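Local atomic coordinates of uncharacterized protein (Xanthomonas campestris pv. campestris, PDB entry 3HIU), a protein that is of unknown function but belongs to the DUF892 family of the ferritin-like clan and folds into a bundle of four long helices. Residues M89-T94 with V153-R158; V116-A121 with E125-C130. All coordinates share one frame; numbering follows the deposited sequence.

Contacts 1 and 2 both use helix 124-159, one near each end, with their centres about 41 Å apart and their nearest atoms about 26 Å apart. Contact 2 is the buried one: residues 116-121 and 125-130 stand side by side just across the short turn between helices 94-120 and 124-159, and pack almost wholly through small apolar groups. Contact 1 is partly buried. There a single aromatic ring reaches from the C-terminal part of helix 124-159 to the loop residues 89-94, which bring backbone and acidic groups as well as a valine. The second subunit borders both, making a salt bridge and a hydrogen bond to D91 of contact 1 and packing against V116 and S120 of contact 2.

Contact 1: M89-T94 with V153-R158; sequences MTDEVT and VAFLER. With EDO (1,2-ethanediol), chain L.
F155 carries this contact, pointing its ring out of helix 124-159 at the loop residues T90, D91 and V93. V93 CG1 comes obliquely to the ring, 4.3 Å from F155 CD1. D91 also approaches obliquely, with OD1 3.8 Å from F155 CZ; the two side chains cross at about a right angle, and the carboxylate plane is tilted 41° from the ring. The carbonyl of T90 lies at the ring edge, but the model sets it implausibly close. With CG anti to the backbone N (chi1 171°), the ring of F155 extends from the helix toward the loop.

The loop side is braced from outside. D91 OD2 takes a salt bridge from K9 and a hydrogen bond from W10, both of the second subunit, which probably helps to hold the carboxylate beside the ring. T90 OG1 donates a weak hydrogen bond to E92 OE1 (3.0 Å), and E92 is salt-bridged to R31. Away from the loop, E157 OE1 accepts a 2.7 Å hydrogen bond from O2 of a 1,2-ethanediol, probably from the crystallisation liquor.

Through V93 and F155, the loop before helix 94-120 and the C-terminal part of helix 124-159 both pack against Y35 in the connection between helices 2-28 and 36-62.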
HETATM    1  N   MSE B  89      -2.915   2.898 -25.703  1.00 63.49           N
HETATM    2  CA  MSE B  89      -2.427   3.875 -24.738  1.00 64.53           C
HETATM    3  C   MSE B  89      -3.089   3.671 -23.372  1.00 69.24           C
HETATM    4  O   MSE B  89      -3.403   4.627 -22.663  1.00 69.34           O
HETATM    5  CB  MSE B  89      -2.630   5.307 -25.260  1.00 63.62           C
HETATM    6  CG  MSE B  89      -4.040   5.869 -25.081  1.00 64.58           C
HETATM    7 SE   MSE B  89      -4.135   7.399 -23.856  0.55115.31          SE
HETATM    8  CE  MSE B  89      -4.339   8.844 -25.163  1.00 67.24           C
ATOM      9  N   THR B  90      -3.293   2.408 -23.006  1.00 71.63           N
ATOM     10  CA  THR B  90      -3.831   2.079 -21.689  1.00 67.36           C
ATOM     11  C   THR B  90      -2.752   2.131 -20.601  1.00 58.76           C
ATOM     12  O   THR B  90      -1.603   1.737 -20.813  1.00 52.19           O
ATOM     13  CB  THR B  90      -4.562   0.709 -21.664  1.00 83.95           C
ATOM     14  OG1 THR B  90      -3.682  -0.334 -22.103  1.00 82.30           O
ATOM     15  CG2 THR B  90      -5.779   0.744 -22.567  1.00 87.13           C
ATOM     16  N   ASP B  91      -3.153   2.623 -19.434  1.00 50.06           N
ATOM     17  CA  ASP B  91      -2.249   2.894 -18.328  1.00 41.13           C
ATOM     18  C   ASP B  91      -2.219   1.707 -17.372  1.00 38.22           C
ATOM     19  O   ASP B  91      -1.385   1.658 -16.461  1.00 34.07           O
ATOM     20  CB  ASP B  91      -2.781   4.106 -17.561  1.00 37.01           C
ATOM     21  CG  ASP B  91      -1.707   5.109 -17.220  1.00 45.66           C
ATOM     22  OD1 ASP B  91      -0.551   4.940 -17.666  1.00 55.05           O
ATOM     23  OD2 ASP B  91      -2.035   6.083 -16.507  1.00 43.54           O
ATOM     24  N   GLU B  92      -3.132   0.757 -17.576  1.00 37.82           N
ATOM     25  CA  GLU B  92      -3.498  -0.188 -16.519  1.00 47.81           C
ATOM     26  C   GLU B  92      -2.333  -1.008 -15.949  1.00 50.03           C
ATOM     27  O   GLU B  92      -2.410  -1.482 -14.817  1.00 42.46           O
ATOM     28  CB  GLU B  92      -4.649  -1.105 -16.962  1.00 56.74           C
ATOM     29  CG  GLU B  92      -4.212  -2.414 -17.607  1.00 66.30           C
ATOM     30  CD  GLU B  92      -4.290  -2.379 -19.119  1.00 78.17           C
ATOM     31  OE1 GLU B  92      -4.956  -1.466 -19.654  1.00 82.80           O
ATOM     32  OE2 GLU B  92      -3.690  -3.264 -19.771  1.00 80.86           O
ATOM     33  N   VAL B  93      -1.257  -1.158 -16.724  1.00 58.76           N
ATOM     34  CA  VAL B  93      -0.108  -1.965 -16.294  1.00 60.41           C
ATOM     35  C   VAL B  93       0.887  -1.215 -15.391  1.00 52.91           C
ATOM     36  O   VAL B  93       1.387  -1.788 -14.423  1.00 47.67           O
ATOM     37  CB  VAL B  93       0.645  -2.581 -17.493  1.00 69.54           C
ATOM     38  CG1 VAL B  93       1.641  -1.580 -18.073  1.00 75.25           C
ATOM     39  CG2 VAL B  93       1.358  -3.865 -17.073  1.00 66.83           C
ATOM     40  N   THR B  94       1.178   0.048 -15.709  1.00 47.56           N
ATOM     41  CA  THR B  94       2.034   0.876 -14.858  1.00 42.08           C
ATOM     42  C   THR B  94       1.371   1.051 -13.500  1.00 44.07           C
ATOM     43  O   THR B  94       2.014   0.982 -12.451  1.00 44.99           O
ATOM     44  CB  THR B  94       2.309   2.273 -15.484  1.00 37.27           C
ATOM     45  OG1 THR B  94       2.915   3.125 -14.510  1.00 38.39           O
ATOM     46  CG2 THR B  94       1.027   2.929 -15.932  1.00 32.73           C
ATOM     47  N   VAL B 153       9.417   2.857 -18.022  1.00 33.72           N
ATOM     48  CA  VAL B 153      10.149   3.371 -19.160  1.00 36.89           C
ATOM     49  C   VAL B 153       9.698   2.703 -20.449  1.00 42.20           C
ATOM     50  O   VAL B 153       9.315   3.374 -21.407  1.00 42.40           O
ATOM     51  CB  VAL B 153      11.636   3.147 -18.967  1.00 33.66           C
ATOM     52  CG1 VAL B 153      12.380   3.429 -20.257  1.00 35.89           C
ATOM     53  CG2 VAL B 153      12.130   4.031 -17.831  1.00 32.04           C
ATOM     54  N   ALA B 154       9.735   1.377 -20.463  1.00 44.44           N
ATOM     55  CA  ALA B 154       9.314   0.629 -21.639  1.00 45.01           C
ATOM     56  C   ALA B 154       7.907   1.033 -22.037  1.00 44.15           C
ATOM     57  O   ALA B 154       7.585   1.117 -23.219  1.00 46.53           O
ATOM     58  CB  ALA B 154       9.385  -0.862 -21.382  1.00 44.96           C
ATOM     59  N   PHE B 155       7.063   1.287 -21.046  1.00 41.51           N
ATOM     60  CA  PHE B 155       5.709   1.711 -21.349  1.00 43.27           C
ATOM     61  C   PHE B 155       5.757   3.023 -22.124  1.00 41.97           C
ATOM     62  O   PHE B 155       5.092   3.188 -23.163  1.00 37.73           O
ATOM     63  CB  PHE B 155       4.884   1.900 -20.074  1.00 40.15           C
ATOM     64  CG  PHE B 155       3.553   2.531 -20.331  1.00 40.79           C
ATOM     65  CD1 PHE B 155       2.449   1.750 -20.618  1.00 38.34           C
ATOM     66  CD2 PHE B 155       3.415   3.913 -20.341  1.00 42.51           C
ATOM     67  CE1 PHE B 155       1.229   2.334 -20.888  1.00 40.57           C
ATOM     68  CE2 PHE B 155       2.199   4.502 -20.609  1.00 39.70           C
ATOM     69  CZ  PHE B 155       1.104   3.713 -20.885  1.00 38.92           C
ATOM     70  N   LEU B 156       6.554   3.953 -21.605  1.00 35.32           N
ATOM     71  CA  LEU B 156       6.647   5.284 -22.186  1.00 42.14           C
ATOM     72  C   LEU B 156       7.177   5.224 -23.622  1.00 45.25           C
ATOM     73  O   LEU B 156       6.521   5.711 -24.540  1.00 44.38           O
ATOM     74  CB  LEU B 156       7.514   6.193 -21.303  1.00 40.43           C
ATOM     75  CG  LEU B 156       6.954   6.502 -19.907  1.00 38.37           C
ATOM     76  CD1 LEU B 156       7.952   7.281 -19.047  1.00 33.83           C
ATOM     77  CD2 LEU B 156       5.627   7.249 -20.010  1.00 38.11           C
ATOM     78  N   GLU B 157       8.349   4.609 -23.798  1.00 42.95           N
ATOM     79  CA  GLU B 157       9.003   4.486 -25.098  1.00 40.67           C
ATOM     80  C   GLU B 157       8.118   3.799 -26.118  1.00 40.06           C
ATOM     81  O   GLU B 157       8.123   4.155 -27.294  1.00 46.37           O
ATOM     82  CB  GLU B 157      10.303   3.707 -24.952  1.00 42.04           C
ATOM     83  CG  GLU B 157      11.313   4.401 -24.058  1.00 45.12           C
ATOM     84  CD  GLU B 157      12.536   3.545 -23.779  1.00 51.49           C
ATOM     85  OE1 GLU B 157      12.403   2.302 -23.736  1.00 47.72           O
ATOM     86  OE2 GLU B 157      13.632   4.122 -23.598  1.00 54.64           O
ATOM     87  N   ARG B 158       7.364   2.810 -25.653  1.00 38.91           N
ATOM     88  CA  ARG B 158       6.413   2.072 -26.483  1.00 39.41           C
ATOM     89  C   ARG B 158       5.221   2.950 -26.880  1.00 48.12           C
ATOM     90  O   ARG B 158       4.822   2.980 -28.048  1.00 56.25           O
ATOM     91  CB  ARG B 158       5.938   0.826 -25.723  1.00 37.47           C
ATOM     92  CG  ARG B 158       5.164  -0.196 -26.531  1.00 39.46           C
ATOM     93  CD  ARG B 158       4.916  -1.480 -25.702  1.00 43.62           C
ATOM     94  NE  ARG B 158       6.006  -2.447 -25.822  1.00 42.49           N
ATOM     95  CZ  ARG B 158       6.759  -2.894 -24.819  1.00 40.14           C
ATOM     96  NH1 ARG B 158       6.541  -2.484 -23.570  1.00 37.61           N
ATOM     97  NH2 ARG B 158       7.728  -3.778 -25.072  1.00 36.56           N
TER
HETATM   98  C1  EDO L 170      14.440  -0.265 -22.471  1.00 31.36           C
HETATM   99  O1  EDO L 170      13.134   0.225 -22.809  1.00 30.84           O
HETATM  100  C2  EDO L 170      15.521   0.646 -23.036  1.00 30.35           C
HETATM  101  O2  EDO L 170      15.026   1.989 -23.078  1.00 33.77           O

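Contact 2: V116-A121 with E125-C130; sequences VAARSA and EVAQIC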
ATOM      1  N   VAL B 116       2.360  -9.953  16.270  1.00 40.57           N
ATOM      2  CA  VAL B 116       2.229  -9.353  17.596  1.00 42.09           C
ATOM      3  C   VAL B 116       0.987  -9.860  18.355  1.00 43.24           C
ATOM      4  O   VAL B 116       1.046 -10.104  19.564  1.00 41.82           O
ATOM      5  CB  VAL B 116       2.216  -7.806  17.521  1.00 37.17           C
ATOM      6  CG1 VAL B 116       2.176  -7.199  18.913  1.00 39.60           C
ATOM      7  CG2 VAL B 116       3.431  -7.305  16.778  1.00 38.02           C
ATOM      8  N   ALA B 117      -0.129 -10.018  17.646  1.00 42.42           N
ATOM      9  CA  ALA B 117      -1.346 -10.570  18.246  1.00 40.00           C
ATOM     10  C   ALA B 117      -1.196 -12.066  18.525  1.00 46.68           C
ATOM     11  O   ALA B 117      -1.906 -12.625  19.368  1.00 46.76           O
ATOM     12  CB  ALA B 117      -2.567 -10.313  17.356  1.00 37.57           C
ATOM     13  N   ALA B 118      -0.282 -12.711  17.803  1.00 41.86           N
ATOM     14  CA  ALA B 118       0.037 -14.112  18.054  1.00 40.25           C
ATOM     15  C   ALA B 118       1.000 -14.251  19.238  1.00 38.38           C
ATOM     16  O   ALA B 118       0.795 -15.074  20.127  1.00 31.93           O
ATOM     17  CB  ALA B 118       0.626 -14.756  16.805  1.00 37.04           C
ATOM     18  N   ARG B 119       2.058 -13.449  19.247  1.00 35.84           N
ATOM     19  CA  ARG B 119       3.001 -13.497  20.351  1.00 39.37           C
ATOM     20  C   ARG B 119       2.282 -13.246  21.674  1.00 47.06           C
ATOM     21  O   ARG B 119       2.341 -14.077  22.595  1.00 47.98           O
ATOM     22  CB  ARG B 119       4.164 -12.524  20.126  1.00 39.00           C
ATOM     23  CG  ARG B 119       5.204 -13.097  19.168  1.00 42.11           C
ATOM     24  CD  ARG B 119       6.355 -12.154  18.860  1.00 42.34           C
ATOM     25  NE  ARG B 119       7.234 -12.739  17.845  1.00 45.42           N
ATOM     26  CZ  ARG B 119       8.162 -12.066  17.168  1.00 43.21           C
ATOM     27  NH1 ARG B 119       8.344 -10.770  17.387  1.00 43.43           N
ATOM     28  NH2 ARG B 119       8.905 -12.691  16.261  1.00 40.75           N
ATOM     29  N   SER B 120       1.587 -12.111  21.750  1.00 46.58           N
ATOM     30  CA  SER B 120       0.799 -11.745  22.930  1.00 46.12           C
ATOM     31  C   SER B 120      -0.151 -12.866  23.381  1.00 42.78           C
ATOM     32  O   SER B 120      -0.399 -13.039  24.575  1.00 38.29           O
ATOM     33  CB  SER B 120       0.026 -10.438  22.673  1.00 41.82           C
ATOM     34  OG  SER B 120      -1.145 -10.347  23.472  1.00 40.34           O
ATOM     35  N   ALA B 121      -0.677 -13.620  22.417  1.00 43.58           N
ATOM     36  CA  ALA B 121      -1.602 -14.718  22.696  1.00 39.90           C
ATOM     37  C   ALA B 121      -0.855 -16.004  23.051  1.00 42.35           C
ATOM     38  O   ALA B 121      -1.473 -17.020  23.379  1.00 45.24           O
ATOM     39  CB  ALA B 121      -2.532 -14.950  21.512  1.00 29.82           C
ATOM     40  N   GLU B 125       3.337 -20.870  17.247  1.00 41.75           N
ATOM     41  CA  GLU B 125       3.249 -21.530  15.942  1.00 38.52           C
ATOM     42  C   GLU B 125       2.513 -20.648  14.941  1.00 31.79           C
ATOM     43  O   GLU B 125       2.925 -20.543  13.794  1.00 31.02           O
ATOM     44  CB  GLU B 125       2.538 -22.887  16.040  1.00 46.21           C
ATOM     45  CG  GLU B 125       3.290 -23.957  16.818  1.00 57.66           C
ATOM     46  CD  GLU B 125       2.967 -23.959  18.311  1.00 67.35           C
ATOM     47  OE1 GLU B 125       2.235 -23.058  18.781  1.00 69.39           O
ATOM     48  OE2 GLU B 125       3.446 -24.874  19.015  1.00 70.67           O
ATOM     49  N   VAL B 126       1.410 -20.038  15.373  1.00 31.62           N
ATOM     50  CA  VAL B 126       0.685 -19.083  14.542  1.00 35.77           C
ATOM     51  C   VAL B 126       1.634 -17.958  14.132  1.00 33.55           C
ATOM     52  O   VAL B 126       1.675 -17.564  12.975  1.00 25.61           O
ATOM     53  CB  VAL B 126      -0.548 -18.493  15.281  1.00 25.62           C
ATOM     54  CG1 VAL B 126      -1.272 -17.492  14.397  1.00 20.33           C
ATOM     55  CG2 VAL B 126      -1.495 -19.597  15.690  1.00 24.96           C
ATOM     56  N   ALA B 127       2.415 -17.472  15.093  1.00 36.02           N
ATOM     57  CA  ALA B 127       3.338 -16.369  14.867  1.00 31.99           C
ATOM     58  C   ALA B 127       4.359 -16.674  13.771  1.00 35.88           C
ATOM     59  O   ALA B 127       4.742 -15.789  13.003  1.00 32.92           O
ATOM     60  CB  ALA B 127       4.034 -15.995  16.170  1.00 28.85           C
ATOM     61  N   GLN B 128       4.805 -17.923  13.702  1.00 43.86           N
ATOM     62  CA  GLN B 128       5.776 -18.327  12.687  1.00 48.68           C
ATOM     63  C   GLN B 128       5.122 -18.335  11.310  1.00 43.85           C
ATOM     64  O   GLN B 128       5.672 -17.789  10.358  1.00 42.45           O
ATOM     65  CB  GLN B 128       6.384 -19.703  13.005  1.00 56.14           C
ATOM     66  CG  GLN B 128       7.918 -19.785  12.848  1.00 63.59           C
ATOM     67  CD  GLN B 128       8.387 -19.901  11.401  1.00 65.66           C
ATOM     68  OE1 GLN B 128       8.992 -18.974  10.857  1.00 65.02           O
ATOM     69  NE2 GLN B 128       8.116 -21.045  10.779  1.00 65.14           N
ATOM     70  N   ILE B 129       3.950 -18.960  11.206  1.00 39.68           N
ATOM     71  CA  ILE B 129       3.179 -18.901   9.972  1.00 37.75           C
ATOM     72  C   ILE B 129       3.263 -17.469   9.468  1.00 32.14           C
ATOM     73  O   ILE B 129       3.705 -17.209   8.350  1.00 28.58           O
ATOM     74  CB  ILE B 129       1.681 -19.254  10.181  1.00 39.63           C
ATOM     75  CG1 ILE B 129       1.520 -20.585  10.913  1.00 48.11           C
ATOM     76  CG2 ILE B 129       0.961 -19.332   8.841  1.00 34.35           C
ATOM     77  CD1 ILE B 129       1.722 -21.795  10.024  1.00 49.83           C
ATOM     78  N   CYS B 130       2.866 -16.546  10.336  1.00 29.84           N
ATOM     79  CA  CYS B 130       2.690 -15.159   9.947  1.00 30.03           C
ATOM     80  C   CYS B 130       3.980 -14.449   9.556  1.00 34.09           C
ATOM     81  O   CYS B 130       3.970 -13.563   8.704  1.00 34.26           O
ATOM     82  CB  CYS B 130       1.972 -14.403  11.051  1.00 22.52           C
ATOM     83  SG  CYS B 130       0.332 -15.038  11.314  1.00 37.96           S
TER
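The flat guanidinium of R119 does not itself touch the opposite segment; the touch falls to the aliphatic stem, whose CG lies alongside A127 CB at 4.3 Å. Beyond CG the chain is extended (chi2 178°, chi3 -175°) and runs back toward the N-terminal end of its own helix. The guanidinium is thereby carried along the partner helix to E131, where NH2 forms a salt bridge at the exposed border of the interface.

Inward from R119 the surface is apolar and small. The methyl of A118 points at the other helix and meets A127 twice, with A118 CB 3.7 Å from A127 CB and equally near its backbone N. V126 adds CG1, 4.1 Å from A118 CB.

The two segments form the end of an antiparallel helical hairpin, joined by a short turn within the four-helix bundle expected of a ferritin-like protein. Their axes approach to 8.1 Å at 164°, a close spacing that suits alanine facing alanine, and the CA atoms of A118 and A127 are 5.1 Å apart.

V126 continues into the bundle core, packing on L7 of helix 2-28 and on C59 and L62 of helix 36-62. On the flank of helix 94-120, V116 packs against V153 of the second subunit.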